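Local atomic coordinates of ubiquitin conjugating enzyme (Plasmodium yoelii, PDB entry 2PWQ), a protein that probably acts as an E2 ubiquitin-conjugating enzyme, carrying activated ubiquitin as a thioester before it is passed on toward target proteins. Residues A[58-61]-A[62-65]; A[99-102]-A[103-106]; A[148-151]-A[152-156]; A[162-165]-A[166-170]. All blocks are in the same frame, centred on the assembly; numbering follows the deposited sequence. Where two conformers were deposited one is given.

The four contacts follow one another along the chain and map successive parts of the ubiquitin-conjugating fold. Contact 1 lies where strand 54-60 leaves the four-stranded antiparallel sheet. Contact 2 closes a loop between strand 88-91 and helix 110-115, just ahead of the predicted thioester-forming Cys108. Contact 3 is the bend from helix 144-152 into helix 154-168, and contact 4 is the far end of that second helix. Centres of contacts 3 and 4 are about 18 Å apart, those of contacts 1 and 4 about 12 Å. Contacts 2 and 4 meet directly, Ser102 O lying 3.8 Å from Trp164 CZ3, so the last helix packs beside the loop leading to the active site.

Contact 1: residues A[58-61]-A[62-65]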
loop_
_atom_site.group_PDB
_atom_site.type_symbol
_atom_site.label_atom_id
_atom_site.label_comp_id
_atom_site.label_asym_id
_atom_site.label_seq_id
_atom_site.Cartn_x
_atom_site.Cartn_y
_atom_site.Cartn_z
ATOM N N PHE A 58 2.477 -6.751 0.604
ATOM C CA PHE A 58 2.125 -6.771 2.023
ATOM C C PHE A 58 2.648 -5.517 2.753
ATOM O O PHE A 58 3.827 -5.134 2.602
ATOM C CB PHE A 58 2.704 -8.016 2.692
ATOM C CG PHE A 58 2.793 -7.923 4.195
ATOM C CD1 PHE A 58 1.635 -8.040 4.994
ATOM C CD2 PHE A 58 4.039 -7.739 4.823
ATOM C CE1 PHE A 58 1.725 -7.960 6.384
ATOM C CE2 PHE A 58 4.135 -7.660 6.177
ATOM C CZ PHE A 58 2.993 -7.757 6.982
ATOM N N ILE A 59 1.788 -4.901 3.545
ATOM C CA ILE A 59 2.198 -3.867 4.505
ATOM C C ILE A 59 1.738 -4.211 5.912
ATOM O O ILE A 59 0.527 -4.472 6.168
ATOM C CB ILE A 59 1.658 -2.450 4.171
ATOM C CG1 ILE A 59 2.243 -1.915 2.873
ATOM C CG2 ILE A 59 1.920 -1.466 5.329
ATOM C CD1 ILE A 59 1.440 -0.723 2.360
ATOM N N LYS A 60 2.698 -4.181 6.826
ATOM C CA LYS A 60 2.417 -4.351 8.226
ATOM C C LYS A 60 1.780 -3.086 8.772
ATOM O O LYS A 60 2.305 -1.979 8.578
ATOM C CB LYS A 60 3.698 -4.667 9.005
ATOM C CG LYS A 60 3.400 -5.097 10.438
ATOM C CD LYS A 60 4.607 -5.424 11.252
ATOM C CE LYS A 60 4.948 -4.320 12.232
ATOM N NZ LYS A 60 5.714 -4.925 13.396
ATOM N N GLY A 61 0.648 -3.256 9.457
ATOM C CA GLY A 61 0.011 -2.167 10.170
ATOM C C GLY A 61 0.925 -1.696 11.305
ATOM O O GLY A 61 1.336 -2.493 12.132
ATOM N N PRO A 62 1.260 -0.397 11.330
ATOM C CA PRO A 62 2.197 0.139 12.335
ATOM C C PRO A 62 1.781 0.078 13.811
ATOM O O PRO A 62 0.630 0.343 14.159
ATOM C CB PRO A 62 2.413 1.587 11.875
ATOM C CG PRO A 62 2.086 1.583 10.440
ATOM C CD PRO A 62 0.876 0.654 10.377
ATOM N N GLU A 63 2.732 -0.263 14.676
ATOM C CA GLU A 63 2.505 -0.284 16.121
ATOM C C GLU A 63 2.050 1.085 16.619
ATOM O O GLU A 63 2.320 2.113 15.986
ATOM C CB GLU A 63 3.754 -0.739 16.864
ATOM C CG GLU A 63 4.388 -1.980 16.254
ATOM C CD GLU A 63 3.688 -3.272 16.656
ATOM O OE1 GLU A 63 2.863 -3.784 15.849
ATOM O OE2 GLU A 63 3.986 -3.781 17.774
ATOM N N GLY A 64 1.326 1.076 17.745
ATOM C CA GLY A 64 0.656 2.260 18.271
ATOM C C GLY A 64 -0.250 3.017 17.313
ATOM O O GLY A 64 -0.344 4.230 17.413
ATOM N N THR A 65 -0.913 2.314 16.383
ATOM C CA THR A 65 -1.934 2.934 15.531
ATOM C C THR A 65 -3.135 2.013 15.575
ATOM O O THR A 65 -3.023 0.895 16.062
ATOM C CB THR A 65 -1.560 3.000 14.047
ATOM O OG1 THR A 65 -1.632 1.684 13.472
ATOM C CG2 THR A 65 -0.172 3.637 13.833
#
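Lys60 and Glu63 reach toward each other across the turn that takes the chain out of strand 54-60 of the ubiquitin-conjugating fold, within the Gly-Pro-x-Gly-Thr-Pro-Tyr sequence familiar from E2 enzymes. Their pairing is a long salt bridge, with Lys60 NZ 3.9 Å from Glu63 OE1. Lysine runs straight to CD and then bends (chi3 104°), while glutamate folds back early (chi2 -80°), which turns its carboxylate toward the amine. Glu42 is a second, weak and distant ion partner of the lysine, so the ammonium group probably sits in a loosely negative setting rather than being clamped by one carboxylate.

Behind this pair the backbone is shaped by Gly61 and Pro62. The proline ring restricts the backbone and packs on Gln130 and Ser134 of helix 122-134. Lys60 O stands 3.3 Å from Pro62 N, but a proline nitrogen has no hydrogen to give; that oxygen is instead bonded by Gln130 NE2. Gly61 keeps a backbone bond to Gly70, extending the sheet pattern past the strand.

Further out, Pro62 to Thr65 form a beta turn resembling type II. Gly64, with positive phi, takes a conformation that side-chain-bearing residues adopt less readily, and the backbone bond from Thr65 N to Pro62 O is weak, 3.3 Å. The threonine hydroxyl reinforces it and also accepts from Tyr67 N, making an ST turn. Thr65 OG1 donates to Pro62 O at 2.7 Å, approaching a lone pair of that oxygen within the carbonyl plane, at 144° to the C=O bond.

Contact 2: residues A[99-102]-A[103-106]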
loop_
_atom_site.group_PDB
_atom_site.type_symbol
_atom_site.label_atom_id
_atom_site.label_comp_id
_atom_site.label_asym_id
_atom_site.label_seq_id
_atom_site.Cartn_x
_atom_site.Cartn_y
_atom_site.Cartn_z
ATOM N N ASN A 99 -7.821 8.128 3.929
ATOM C CA ASN A 99 -7.154 8.205 2.647
ATOM C C ASN A 99 -7.266 6.990 1.728
ATOM O O ASN A 99 -6.527 6.897 0.724
ATOM C CB ASN A 99 -5.687 8.574 2.879
ATOM C CG ASN A 99 -5.545 9.911 3.565
ATOM O OD1 ASN A 99 -6.054 10.922 3.072
ATOM N ND2 ASN A 99 -4.888 9.924 4.703
ATOM N N ILE A 100 -8.234 6.097 2.021
ATOM C CA ILE A 100 -8.398 4.829 1.292
ATOM C C ILE A 100 -9.907 4.514 1.225
ATOM O O ILE A 100 -10.600 4.581 2.246
ATOM C CB ILE A 100 -7.680 3.646 2.006
ATOM C CG1 ILE A 100 -6.227 3.995 2.394
ATOM C CG2 ILE A 100 -7.669 2.379 1.133
ATOM C CD1 ILE A 100 -5.665 3.052 3.440
ATOM N N SER A 101 -10.406 4.218 0.031
ATOM C CA SER A 101 -11.814 3.828 -0.132
ATOM C C SER A 101 -12.100 2.585 0.732
ATOM O O SER A 101 -11.436 1.529 0.611
ATOM C CB SER A 101 -12.161 3.629 -1.606
ATOM O OG SER A 101 -13.491 3.155 -1.776
ATOM N N SER A 102 -13.043 2.761 1.661
ATOM C CA SER A 102 -13.498 1.692 2.552
ATOM C C SER A 102 -14.200 0.575 1.768
ATOM O O SER A 102 -14.457 -0.461 2.329
ATOM C CB SER A 102 -14.469 2.227 3.606
ATOM O OG SER A 102 -15.730 2.608 3.013
ATOM N N GLN A 103 -14.484 0.801 0.490
ATOM C CA GLN A 103 -15.202 -0.161 -0.335
ATOM C C GLN A 103 -14.399 -0.756 -1.473
ATOM O O GLN A 103 -14.620 -1.904 -1.823
ATOM C CB GLN A 103 -16.495 0.458 -0.838
ATOM C CG GLN A 103 -17.354 0.873 0.355
ATOM C CD GLN A 103 -18.371 1.938 0.006
ATOM O OE1 GLN A 103 -19.301 1.701 -0.795
ATOM N NE2 GLN A 103 -18.224 3.123 0.621
ATOM N N THR A 104 -13.440 -0.003 -2.013
ATOM C CA THR A 104 -12.624 -0.472 -3.151
ATOM C C THR A 104 -11.104 -0.539 -2.939
ATOM O O THR A 104 -10.384 -1.071 -3.792
ATOM C CB THR A 104 -12.885 0.357 -4.400
ATOM O OG1 THR A 104 -12.243 1.625 -4.269
ATOM C CG2 THR A 104 -14.399 0.542 -4.625
ATOM N N GLY A 105 -10.627 0.006 -1.821
ATOM C CA GLY A 105 -9.185 -0.013 -1.494
ATOM C C GLY A 105 -8.341 0.962 -2.297
ATOM O O GLY A 105 -7.111 0.947 -2.187
ATOM N N ALA A 106 -8.992 1.795 -3.107
ATOM C CA ALA A 106 -8.300 2.810 -3.877
ATOM C C ALA A 106 -7.627 3.852 -2.975
ATOM O O ALA A 106 -8.131 4.182 -1.905
ATOM C CB ALA A 106 -9.226 3.485 -4.811
HETATM O O HOH W 1 -13.144 -3.095 0.692
#
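Ser101 and Thr104 face each other inside an alpha turn, a tight reversal closed by an i+4 to i bond, in the loop that leads toward the predicted thioester residue Cys108. Gly105 N gives its hydrogen to Ser101 O at 3.0 Å, and Ser101 N closes the reversal further by donating to Ala106 O. Gly105, with positive phi, fills the left-handed position at the end of the turn, where glycine is at ease.

Followed outward, the Ser101 side chain starts at CB: Ser101 CB lies 3.3 Å from Thr104 OG1 and 4.3 Å from Ala106 CB. The next atom, OG, points away from the Ser101 nitrogen (chi1 176°), which carries it in among the amides of Gln103 and Thr104. There Thr104 N donates to Ser101 OG at 3.2 Å with an N-H...acceptor angle of 150°, and Gln103 N adds a weak bond to the same oxygen, as in an ST turn. A small hydroxyl is suited to this place because it collects amide hydrogens on the inside of the reversal.

On the neighbouring residue, Ser102 OG is bonded chiefly to Asp143, and Gln103 NE2 reaches it weakly at 3.5 Å, while Ser102 O is held by Lys94. The Ile100 side chain packs on Ile95, Ile107 and Leu133, while its CG2 lies 3.7 Å from Gly105 O. Ile100 CA stands 3.3 Å from Ala106 O in a CA-H...O contact with 145° at the hydrogen.

Contact 3: residues A[148-151]-A[152-156]; sequences KMYK and ENHAL
Glu152 meets Lys148 one turn back, where helix 144-152 ends: Glu152 N bonds Lys148 O at 2.7 Å, almost in line with the carbonyl. Its carboxylate lies beside the aliphatic part of the lysine, Glu152 OE1 being 3.4 Å from Lys148 CD. Lys148 NZ remains 4.8 Å from Glu152 OE1, so any attraction between the charges is probably modest.

Asn153 N still donates to Met149 O, at 2.9 Å, but its phi of -152° breaks the helix. The residue then serves as N-cap of helix 154-168, a post to which asparagine is well suited: its side-chain OD1 accepts from Leu156 N in a weak capping bond.

His154 swings back over Tyr150 in an offset edge-to-face stack. The CD2 edge of the imidazole rests on the phenol face, 3.4 Å from Tyr150 CE1, with ring planes at 72°. A water donates to Lys151 O and accepts from His154 N, so it bridges the two helices where the backbone pattern lapses.

Leu156 packs against the first helix: its CG lies 3.8 Å from Met149 SD, the two apolar chains crossing at about a right angle.

The bend sits at the surface, the centre of the contact about 23 Å from the centre of the chain. Tyr150 sets its ring edge-to-face with Phe157 of helix 154-168 and touches Pro136 and Pro138 in the loop after helix 122-134, while Met149 reaches Trp96 in the loop beyond strand 88-91.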
loop_
_atom_site.group_PDB
_atom_site.type_symbol
_atom_site.label_atom_id
_atom_site.label_comp_id
_atom_site.label_asym_id
_atom_site.label_seq_id
_atom_site.Cartn_x
_atom_site.Cartn_y
_atom_site.Cartn_z
ATOM N N LYS A 148 -15.210 12.216 7.345
ATOM C CA LYS A 148 -16.189 12.856 8.214
ATOM C C LYS A 148 -16.009 12.333 9.634
ATOM O O LYS A 148 -15.908 13.128 10.571
ATOM C CB LYS A 148 -17.623 12.629 7.715
ATOM C CG LYS A 148 -18.719 13.229 8.608
ATOM C CD LYS A 148 -19.597 14.212 7.820
ATOM C CE LYS A 148 -20.740 13.528 7.106
ATOM N NZ LYS A 148 -21.797 13.105 8.069
ATOM N N MET A 149 -15.927 11.015 9.789
ATOM C CA MET A 149 -15.821 10.415 11.101
ATOM C C MET A 149 -14.496 10.776 11.759
ATOM O O MET A 149 -14.422 10.983 12.966
ATOM C CB MET A 149 -15.947 8.896 10.996
ATOM C CG MET A 149 -15.927 8.213 12.360
ATOM S SD MET A 149 -15.878 6.411 12.343
ATOM C CE MET A 149 -17.582 5.959 11.930
ATOM N N TYR A 150 -13.444 10.823 10.954
ATOM C CA TYR A 150 -12.099 11.058 11.456
ATOM C C TYR A 150 -12.058 12.459 12.105
ATOM O O TYR A 150 -11.571 12.628 13.231
ATOM C CB TYR A 150 -11.090 10.897 10.309
ATOM C CG TYR A 150 -9.667 11.031 10.745
ATOM C CD1 TYR A 150 -9.034 9.993 11.423
ATOM C CD2 TYR A 150 -8.958 12.215 10.515
ATOM C CE1 TYR A 150 -7.737 10.117 11.844
ATOM C CE2 TYR A 150 -7.649 12.361 10.944
ATOM C CZ TYR A 150 -7.044 11.313 11.606
ATOM O OH TYR A 150 -5.748 11.424 12.041
ATOM N N LYS A 151 -12.629 13.429 11.397
ATOM C CA LYS A 151 -12.769 14.798 11.877
ATOM C C LYS A 151 -13.868 14.974 12.962
ATOM O O LYS A 151 -13.583 15.456 14.057
ATOM C CB LYS A 151 -12.974 15.744 10.686
ATOM C CG LYS A 151 -11.757 15.911 9.801
ATOM C CD LYS A 151 -12.110 16.698 8.545
ATOM C CE LYS A 151 -10.864 17.289 7.886
ATOM N NZ LYS A 151 -11.156 17.925 6.556
ATOM N N GLU A 152 -15.106 14.559 12.678
ATOM C CA GLU A 152 -16.246 14.764 13.624
ATOM C C GLU A 152 -16.244 13.964 14.932
ATOM O O GLU A 152 -16.708 14.470 15.952
ATOM C CB GLU A 152 -17.602 14.655 12.923
ATOM C CG GLU A 152 -18.231 16.000 12.561
ATOM C CD GLU A 152 -18.060 16.395 11.090
ATOM O OE1 GLU A 152 -19.080 16.366 10.356
ATOM O OE2 GLU A 152 -16.919 16.737 10.669
ATOM N N ASN A 153 -15.744 12.729 14.904
ATOM C CA ASN A 153 -15.734 11.853 16.083
ATOM C C ASN A 153 -14.562 10.934 15.894
ATOM O O ASN A 153 -14.685 9.842 15.335
ATOM C CB ASN A 153 -17.034 11.024 16.232
ATOM C CG ASN A 153 -17.111 10.246 17.575
ATOM O OD1 ASN A 153 -16.126 10.102 18.302
ATOM N ND2 ASN A 153 -18.301 9.741 17.891
ATOM N N HIS A 154 -13.418 11.406 16.351
ATOM C CA HIS A 154 -12.165 10.768 16.074
ATOM C C HIS A 154 -11.989 9.563 16.969
ATOM O O HIS A 154 -11.427 8.562 16.534
ATOM C CB HIS A 154 -11.003 11.746 16.261
ATOM C CG HIS A 154 -9.660 11.111 16.091
ATOM N ND1 HIS A 154 -8.963 10.549 17.146
ATOM C CD2 HIS A 154 -8.899 10.919 14.986
ATOM C CE1 HIS A 154 -7.825 10.043 16.698
ATOM N NE2 HIS A 154 -7.769 10.235 15.389
ATOM N N ALA A 155 -12.488 9.624 18.194
ATOM C CA ALA A 155 -12.306 8.492 19.097
ATOM C C ALA A 155 -13.087 7.290 18.568
ATOM O O ALA A 155 -12.792 6.147 18.935
ATOM C CB ALA A 155 -12.791 8.831 20.470
ATOM N N LEU A 156 -14.101 7.579 17.746
ATOM C CA LEU A 156 -14.918 6.508 17.136
ATOM C C LEU A 156 -14.133 5.984 15.955
ATOM O O LEU A 156 -14.044 4.771 15.760
ATOM C CB LEU A 156 -16.263 7.040 16.646
ATOM C CG LEU A 156 -17.215 6.081 15.899
ATOM C CD1 LEU A 156 -17.370 4.759 16.653
ATOM C CD2 LEU A 156 -18.548 6.742 15.626
HETATM O O HOH W 2 -5.239 9.701 13.702
HETATM O O HOH W 3 -12.999 14.306 16.528
#

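Contact 4: residues A[162-165]-A[166-170]; sequences SVWT and KTFAT
Lys166 N, Phe168 N and Ala169 N bond to Ser162 O, Trp164 O and Thr165 O, the i to i+4 ladder of an alpha helix, which ends as Ala169 leaves helical geometry. Thr167 N is split between weak bonds to Val163 O and Trp164 O.

Thr167 OG1 donates to Val163 O at 2.7 Å, approaching 51° out of the carbonyl plane, and chi1 of -53° turns the oxygen back toward the preceding turn. Threonine suits the place because its hydroxyl, on CB, can fold back onto the carbonyl four residues earlier.

Trp164 and Phe168 lie side by side, one turn apart, in an edge-to-face stack. The phenyl edge points at the indole face with planes at 78°, Phe168 CE1 being 3.9 Å from Trp164 CD2. Thr167 CG2 covers a face of the phenyl ring, 3.8 Å above its centre. Trp164 also meets Trp96, while Lys94 touches both Trp164 and Phe168.

Thr165 OG1 bonds chiefly to Ala161 O, with Pro66 O also within reach of its single hydrogen. Ala169 is small enough to bring CB within 3.3 Å of Thr165 O, and both residues pack on Phe72 of strand 71-77.

This is the closing helix of the ubiquitin-conjugating domain, its end set against strand 71-77 and the loops around Tyr67 and Thr93-Lys94; in UBE2K-type E2 enzymes a UBA domain follows, as the sequence suggests here.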
loop_
_atom_site.group_PDB
_atom_site.type_symbol
_atom_site.label_atom_id
_atom_site.label_comp_id
_atom_site.label_asym_id
_atom_site.label_seq_id
_atom_site.Cartn_x
_atom_site.Cartn_y
_atom_site.Cartn_z
ATOM N N SER A 162 -9.800 0.144 14.281
ATOM C CA SER A 162 -9.408 -1.039 15.007
ATOM C C SER A 162 -10.292 -2.334 14.820
ATOM O O SER A 162 -9.748 -3.433 14.653
ATOM C CB SER A 162 -9.299 -0.659 16.477
ATOM O OG SER A 162 -8.833 -1.779 17.245
ATOM N N VAL A 163 -11.631 -2.205 14.856
ATOM C CA VAL A 163 -12.528 -3.331 14.578
ATOM C C VAL A 163 -12.165 -3.909 13.212
ATOM O O VAL A 163 -11.895 -5.093 13.099
ATOM C CB VAL A 163 -14.076 -2.918 14.643
ATOM C CG1 VAL A 163 -15.017 -4.045 14.097
ATOM C CG2 VAL A 163 -14.499 -2.573 16.060
ATOM N N TRP A 164 -12.173 -3.071 12.186
ATOM C CA TRP A 164 -11.871 -3.498 10.837
ATOM C C TRP A 164 -10.509 -4.168 10.652
ATOM O O TRP A 164 -10.406 -5.141 9.879
ATOM C CB TRP A 164 -12.060 -2.349 9.860
ATOM C CG TRP A 164 -13.504 -1.993 9.599
ATOM C CD1 TRP A 164 -14.517 -1.923 10.516
ATOM C CD2 TRP A 164 -14.081 -1.590 8.342
ATOM N NE1 TRP A 164 -15.687 -1.554 9.902
ATOM C CE2 TRP A 164 -15.438 -1.320 8.574
ATOM C CE3 TRP A 164 -13.584 -1.461 7.044
ATOM C CZ2 TRP A 164 -16.277 -0.888 7.572
ATOM C CZ3 TRP A 164 -14.409 -1.017 6.062
ATOM C CH2 TRP A 164 -15.745 -0.750 6.314
ATOM N N THR A 165 -9.488 -3.696 11.383
ATOM C CA THR A 165 -8.182 -4.343 11.376
ATOM C C THR A 165 -8.238 -5.766 11.938
ATOM O O THR A 165 -7.654 -6.716 11.373
ATOM C CB THR A 165 -7.132 -3.545 12.230
ATOM O OG1 THR A 165 -6.975 -2.251 11.678
ATOM C CG2 THR A 165 -5.827 -4.245 12.231
ATOM N N LYS A 166 -8.936 -5.907 13.060
ATOM C CA LYS A 166 -8.948 -7.178 13.770
ATOM C C LYS A 166 -9.953 -8.127 13.094
ATOM O O LYS A 166 -9.895 -9.320 13.311
ATOM C CB LYS A 166 -9.219 -7.004 15.277
ATOM C CG LYS A 166 -8.126 -6.259 16.017
ATOM C CD LYS A 166 -8.195 -6.442 17.517
ATOM C CE LYS A 166 -7.089 -5.633 18.208
ATOM N NZ LYS A 166 -5.675 -5.935 17.705
ATOM N N THR A 167 -10.805 -7.581 12.228
ATOM C CA THR A 167 -11.786 -8.367 11.457
ATOM C C THR A 167 -11.282 -8.775 10.079
ATOM O O THR A 167 -11.338 -9.961 9.725
ATOM C CB THR A 167 -13.102 -7.575 11.304
ATOM O OG1 THR A 167 -13.524 -7.170 12.603
ATOM C CG2 THR A 167 -14.211 -8.424 10.644
ATOM N N PHE A 168 -10.802 -7.785 9.311
ATOM C CA PHE A 168 -10.441 -7.948 7.892
ATOM C C PHE A 168 -8.951 -8.155 7.580
ATOM O O PHE A 168 -8.615 -8.667 6.516
ATOM C CB PHE A 168 -11.009 -6.783 7.052
ATOM C CG PHE A 168 -12.488 -6.643 7.172
ATOM C CD1 PHE A 168 -13.060 -5.516 7.744
ATOM C CD2 PHE A 168 -13.318 -7.689 6.765
ATOM C CE1 PHE A 168 -14.465 -5.400 7.877
ATOM C CE2 PHE A 168 -14.706 -7.579 6.893
ATOM C CZ PHE A 168 -15.269 -6.448 7.460
ATOM N N ALA A 169 -8.092 -7.811 8.531
ATOM C CA ALA A 169 -6.618 -7.739 8.302
ATOM C C ALA A 169 -5.868 -8.677 9.248
ATOM O O ALA A 169 -4.740 -8.422 9.679
ATOM C CB ALA A 169 -6.116 -6.303 8.444
ATOM N N THR A 170 -6.523 -9.777 9.558
ATOM C CA THR A 170 -6.019 -10.815 10.437
ATOM C C THR A 170 -4.841 -11.592 9.807
ATOM O O THR A 170 -4.596 -11.502 8.589
ATOM C CB THR A 170 -7.212 -11.746 10.813
ATOM O OG1 THR A 170 -6.747 -13.073 11.072
ATOM C CG2 THR A 170 -8.248 -11.777 9.672
#